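Local coordinates for EtuB protein (Clostridium kluyveri DSM 555, PDB 3IO0), which forms trimers with two tandem microcompartment domains per chain and probably builds part of the shell of a bacterial microcompartment associated with ethanol utilisation, at residues A[11-23]-A[38-52]. Residues are numbered along the deposited sequence; the frame is centred on the assembly and turned at random.
Sequences AGGDTVGLVIANV and RSIGIISARVGAPAQ
Leu18 and Ile42 face each other across two antiparallel strands, 15-20 and 39-45. They form a hydrogen-bonded pair: Ile42 N reaches Leu18 O at 2.8 Å, and Leu18 N returns a bond to Ile42 O. The same pair of reciprocal backbone hydrogen bonds repeats at Val16 with Ser44 and at Ile20 with Ile40. Beyond the strand ends, Val23 N adds a nearly straight bond to Arg38 O (2.8 Å, 169° at the hydrogen). On the other face Val19 packs on Val93 and Ile43 on Ala103, both of helix 93-111; their cross-strand neighbours are the glycines Gly41 and Gly17.

Ile42 can be followed outward. Ile42 CB sits 4.0 Å from Leu18 CB. CG2 is anti to the backbone N, and CG1 lies beside that N (chi1 -61°). The chain then runs on extended, with Ile42 CD1 4.2 Å from Leu18 CB. At the end where Val23 meets Arg38, the side chains of Val23 and Ile40 cross, with Val23 CG2 3.5 Å from Ile40 CG1.

At the other end, Asp14 CB rests on Arg46 CG at 3.4 Å. The two charged ends do not pair with each other. Asp14 OD2 forms a salt bridge with Lys77 NZ, and Arg46 NE one with Asp75 OD2. Gln52 NE2 donates to Val47 O at 3.1 Å, tying the start of helix 50-61 to the loop before it.

The face with Val16, Leu18 and Ser44 meets a second subunit, whose Gly155 N bonds to Ser44 OG. These are two neighbouring strands of the antiparallel sheet in the first of two circularly permuted BMC domains, characteristic of a tandem-domain trimeric shell protein.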
loop_
_atom_site.group_PDB
_atom_site.type_symbol
_atom_site.label_atom_id
_atom_site.label_comp_id
_atom_site.label_asym_id
_atom_site.label_seq_id
_atom_site.Cartn_x
_atom_site.Cartn_y
_atom_site.Cartn_z
ATOM N N ALA A 11 -0.309 -15.489 17.832
ATOM C CA ALA A 11 -1.533 -16.111 17.315
ATOM C C ALA A 11 -1.486 -16.108 15.781
ATOM O O ALA A 11 -0.511 -15.638 15.199
ATOM C CB ALA A 11 -2.773 -15.389 17.832
ATOM N N GLY A 12 -2.533 -16.626 15.135
ATOM C CA GLY A 12 -2.603 -16.720 13.670
ATOM C C GLY A 12 -2.530 -15.389 12.945
ATOM O O GLY A 12 -2.566 -14.345 13.572
ATOM N N GLY A 13 -2.443 -15.411 11.617
ATOM C CA GLY A 13 -1.953 -14.233 10.882
ATOM C C GLY A 13 -0.548 -14.180 11.422
ATOM O O GLY A 13 -0.077 -15.181 11.980
ATOM N N ASP A 14 0.165 -13.079 11.317
ATOM C CA ASP A 14 1.414 -13.121 12.069
ATOM C C ASP A 14 1.265 -12.189 13.234
ATOM O O ASP A 14 1.778 -11.075 13.222
ATOM C CB ASP A 14 2.661 -12.848 11.213
ATOM C CG ASP A 14 3.064 -14.047 10.360
ATOM O OD1 ASP A 14 2.675 -15.187 10.680
ATOM O OD2 ASP A 14 3.772 -13.853 9.360
ATOM N N THR A 15 0.512 -12.623 14.235
ATOM C CA THR A 15 0.221 -11.701 15.312
ATOM C C THR A 15 1.083 -11.909 16.546
ATOM O O THR A 15 1.337 -13.047 16.930
ATOM C CB THR A 15 -1.309 -11.508 15.595
ATOM O OG1 THR A 15 -1.537 -11.416 17.002
ATOM C CG2 THR A 15 -2.131 -12.602 15.035
ATOM N N VAL A 16 1.564 -10.802 17.115
ATOM C CA VAL A 16 2.218 -10.798 18.423
ATOM C C VAL A 16 1.456 -9.998 19.445
ATOM O O VAL A 16 0.799 -9.003 19.114
ATOM C CB VAL A 16 3.607 -10.144 18.435
ATOM C CG1 VAL A 16 4.656 -11.161 18.766
ATOM C CG2 VAL A 16 3.882 -9.373 17.166
ATOM N N GLY A 17 1.588 -10.429 20.694
ATOM C CA GLY A 17 1.158 -9.663 21.840
ATOM C C GLY A 17 2.393 -9.156 22.541
ATOM O O GLY A 17 3.314 -9.919 22.811
ATOM N N LEU A 18 2.422 -7.861 22.815
ATOM C CA LEU A 18 3.554 -7.238 23.476
ATOM C C LEU A 18 3.055 -6.336 24.574
ATOM O O LEU A 18 1.911 -5.872 24.544
ATOM C CB LEU A 18 4.366 -6.412 22.485
ATOM C CG LEU A 18 4.956 -7.156 21.295
ATOM C CD1 LEU A 18 5.374 -6.177 20.230
ATOM C CD2 LEU A 18 6.127 -7.997 21.741
ATOM N N VAL A 19 3.919 -6.080 25.543
ATOM C CA VAL A 19 3.590 -5.197 26.644
ATOM C C VAL A 19 4.792 -4.308 26.913
ATOM O O VAL A 19 5.908 -4.805 26.939
ATOM C CB VAL A 19 3.235 -6.021 27.886
ATOM C CG1 VAL A 19 3.401 -5.215 29.123
ATOM C CG2 VAL A 19 1.808 -6.507 27.788
ATOM N N ILE A 20 4.589 -3.004 27.069
ATOM C CA ILE A 20 5.669 -2.151 27.556
ATOM C C ILE A 20 5.265 -1.539 28.887
ATOM O O ILE A 20 4.212 -0.916 29.002
ATOM C CB ILE A 20 6.109 -1.068 26.546
ATOM C CG1 ILE A 20 6.760 -1.723 25.325
ATOM C CG2 ILE A 20 7.071 -0.052 27.209
ATOM C CD1 ILE A 20 7.194 -0.755 24.223
ATOM N N ALA A 21 6.122 -1.734 29.885
ATOM C CA ALA A 21 5.825 -1.362 31.267
ATOM C C ALA A 21 5.745 0.145 31.486
ATOM O O ALA A 21 4.775 0.649 32.067
ATOM C CB ALA A 21 6.851 -1.980 32.197
ATOM N N ASN A 22 6.760 0.859 31.013
ATOM C CA ASN A 22 6.840 2.284 31.252
ATOM C C ASN A 22 7.337 3.045 30.047
ATOM O O ASN A 22 8.521 3.357 29.958
ATOM C CB ASN A 22 7.750 2.545 32.444
ATOM C CG ASN A 22 6.985 2.977 33.669
ATOM O OD1 ASN A 22 6.835 2.219 34.631
ATOM N ND2 ASN A 22 6.488 4.206 33.640
ATOM N N VAL A 23 6.433 3.359 29.125
ATOM C CA VAL A 23 6.823 3.899 27.822
ATOM C C VAL A 23 7.613 5.183 27.992
ATOM O O VAL A 23 7.228 6.048 28.773
ATOM C CB VAL A 23 5.595 4.127 26.909
ATOM C CG1 VAL A 23 6.009 4.701 25.550
ATOM C CG2 VAL A 23 4.827 2.833 26.726
ATOM N N ARG A 38 1.203 5.121 31.535
ATOM C CA ARG A 38 2.268 4.929 30.559
ATOM C C ARG A 38 2.623 3.486 30.322
ATOM O O ARG A 38 3.759 3.187 29.959
ATOM C CB ARG A 38 3.551 5.673 30.947
ATOM C CG ARG A 38 3.430 6.599 32.116
ATOM C CD ARG A 38 4.135 6.041 33.330
ATOM N NE ARG A 38 5.320 6.835 33.677
ATOM C CZ ARG A 38 5.892 6.849 34.883
ATOM N NH1 ARG A 38 5.402 6.106 35.877
ATOM N NH2 ARG A 38 6.957 7.606 35.098
ATOM N N SER A 39 1.683 2.577 30.521
ATOM C CA SER A 39 1.962 1.210 30.152
ATOM C C SER A 39 1.062 0.774 29.010
ATOM O O SER A 39 -0.090 1.181 28.912
ATOM C CB SER A 39 1.913 0.268 31.350
ATOM O OG SER A 39 0.646 0.302 31.954
ATOM N N ILE A 40 1.617 -0.071 28.155
ATOM C CA ILE A 40 1.121 -0.286 26.815
ATOM C C ILE A 40 0.911 -1.773 26.565
ATOM O O ILE A 40 1.693 -2.617 27.019
ATOM C CB ILE A 40 2.105 0.415 25.788
ATOM C CG1 ILE A 40 1.673 1.853 25.550
ATOM C CG2 ILE A 40 2.230 -0.267 24.447
ATOM C CD1 ILE A 40 0.202 2.090 25.793
ATOM N N GLY A 41 -0.177 -2.087 25.876
ATOM C CA GLY A 41 -0.414 -3.434 25.386
ATOM C C GLY A 41 -0.565 -3.372 23.879
ATOM O O GLY A 41 -1.290 -2.518 23.359
ATOM N N ILE A 42 0.122 -4.263 23.169
ATOM C CA ILE A 42 0.134 -4.226 21.713
ATOM C C ILE A 42 -0.379 -5.520 21.102
ATOM O O ILE A 42 0.006 -6.611 21.517
ATOM C CB ILE A 42 1.556 -3.942 21.169
ATOM C CG1 ILE A 42 2.054 -2.577 21.651
ATOM C CG2 ILE A 42 1.584 -4.045 19.633
ATOM C CD1 ILE A 42 3.552 -2.413 21.623
ATOM N N ILE A 43 -1.263 -5.388 20.120
ATOM C CA ILE A 43 -1.592 -6.492 19.225
ATOM C C ILE A 43 -1.191 -6.024 17.842
ATOM O O ILE A 43 -1.692 -5.009 17.360
ATOM C CB ILE A 43 -3.095 -6.885 19.264
ATOM C CG1 ILE A 43 -3.550 -7.202 20.691
ATOM C CG2 ILE A 43 -3.354 -8.081 18.373
ATOM C CD1 ILE A 43 -2.905 -8.446 21.287
ATOM N N SER A 44 -0.266 -6.750 17.227
ATOM C CA SER A 44 0.268 -6.388 15.923
ATOM C C SER A 44 0.275 -7.626 15.038
ATOM O O SER A 44 0.696 -8.687 15.491
ATOM C CB SER A 44 1.691 -5.837 16.079
ATOM O OG SER A 44 2.145 -5.205 14.887
ATOM N N ALA A 45 -0.187 -7.508 13.794
ATOM C CA ALA A 45 -0.232 -8.665 12.894
ATOM C C ALA A 45 -0.024 -8.327 11.430
ATOM O O ALA A 45 -0.310 -7.203 10.987
ATOM C CB ALA A 45 -1.528 -9.413 13.051
ATOM N N ARG A 46 0.455 -9.316 10.682
ATOM C CA ARG A 46 0.689 -9.140 9.261
ATOM C C ARG A 46 -0.600 -9.356 8.498
ATOM O O ARG A 46 -0.865 -8.654 7.529
ATOM C CB ARG A 46 1.760 -10.108 8.753
ATOM C CG ARG A 46 3.122 -9.993 9.455
ATOM C CD ARG A 46 3.828 -8.673 9.172
ATOM N NE ARG A 46 3.869 -8.354 7.741
ATOM C CZ ARG A 46 4.624 -8.972 6.840
ATOM N NH1 ARG A 46 5.422 -9.969 7.197
ATOM N NH2 ARG A 46 4.570 -8.590 5.573
ATOM N N VAL A 47 -1.409 -10.318 8.938
ATOM C CA VAL A 47 -2.613 -10.688 8.184
ATOM C C VAL A 47 -3.928 -10.459 8.939
ATOM O O VAL A 47 -4.185 -11.071 9.979
ATOM C CB VAL A 47 -2.532 -12.147 7.622
ATOM C CG1 VAL A 47 -3.834 -12.540 6.913
ATOM C CG2 VAL A 47 -1.340 -12.296 6.680
ATOM N N GLY A 48 -4.755 -9.574 8.385
ATOM C CA GLY A 48 -6.109 -9.333 8.888
ATOM C C GLY A 48 -6.169 -8.131 9.804
ATOM O O GLY A 48 -5.137 -7.556 10.150
ATOM N N ALA A 49 -7.388 -7.753 10.190
ATOM C CA ALA A 49 -7.606 -6.633 11.102
ATOM C C ALA A 49 -8.913 -6.757 11.882
ATOM O O ALA A 49 -8.896 -6.608 13.109
ATOM C CB ALA A 49 -7.535 -5.299 10.368
ATOM N N PRO A 50 -10.054 -7.016 11.188
ATOM C CA PRO A 50 -11.300 -7.202 11.956
ATOM C C PRO A 50 -11.221 -8.348 12.974
ATOM O O PRO A 50 -11.707 -8.199 14.094
ATOM C CB PRO A 50 -12.356 -7.469 10.868
ATOM C CG PRO A 50 -11.783 -6.865 9.638
ATOM C CD PRO A 50 -10.306 -7.112 9.738
ATOM N N ALA A 51 -10.587 -9.460 12.603
ATOM C CA ALA A 51 -10.435 -10.590 13.520
ATOM C C ALA A 51 -9.736 -10.180 14.817
ATOM O O ALA A 51 -10.231 -10.457 15.917
ATOM C CB ALA A 51 -9.686 -11.724 12.846
ATOM N N GLN A 52 -8.591 -9.509 14.681
ATOM C CA GLN A 52 -7.823 -9.079 15.840
ATOM C C GLN A 52 -8.598 -8.024 16.606
ATOM O O GLN A 52 -8.596 -8.019 17.831
ATOM C CB GLN A 52 -6.450 -8.542 15.431
ATOM C CG GLN A 52 -5.432 -9.610 15.034
ATOM C CD GLN A 52 -5.491 -9.987 13.558
ATOM O OE1 GLN A 52 -6.453 -9.684 12.860
ATOM N NE2 GLN A 52 -4.452 -10.653 13.084
#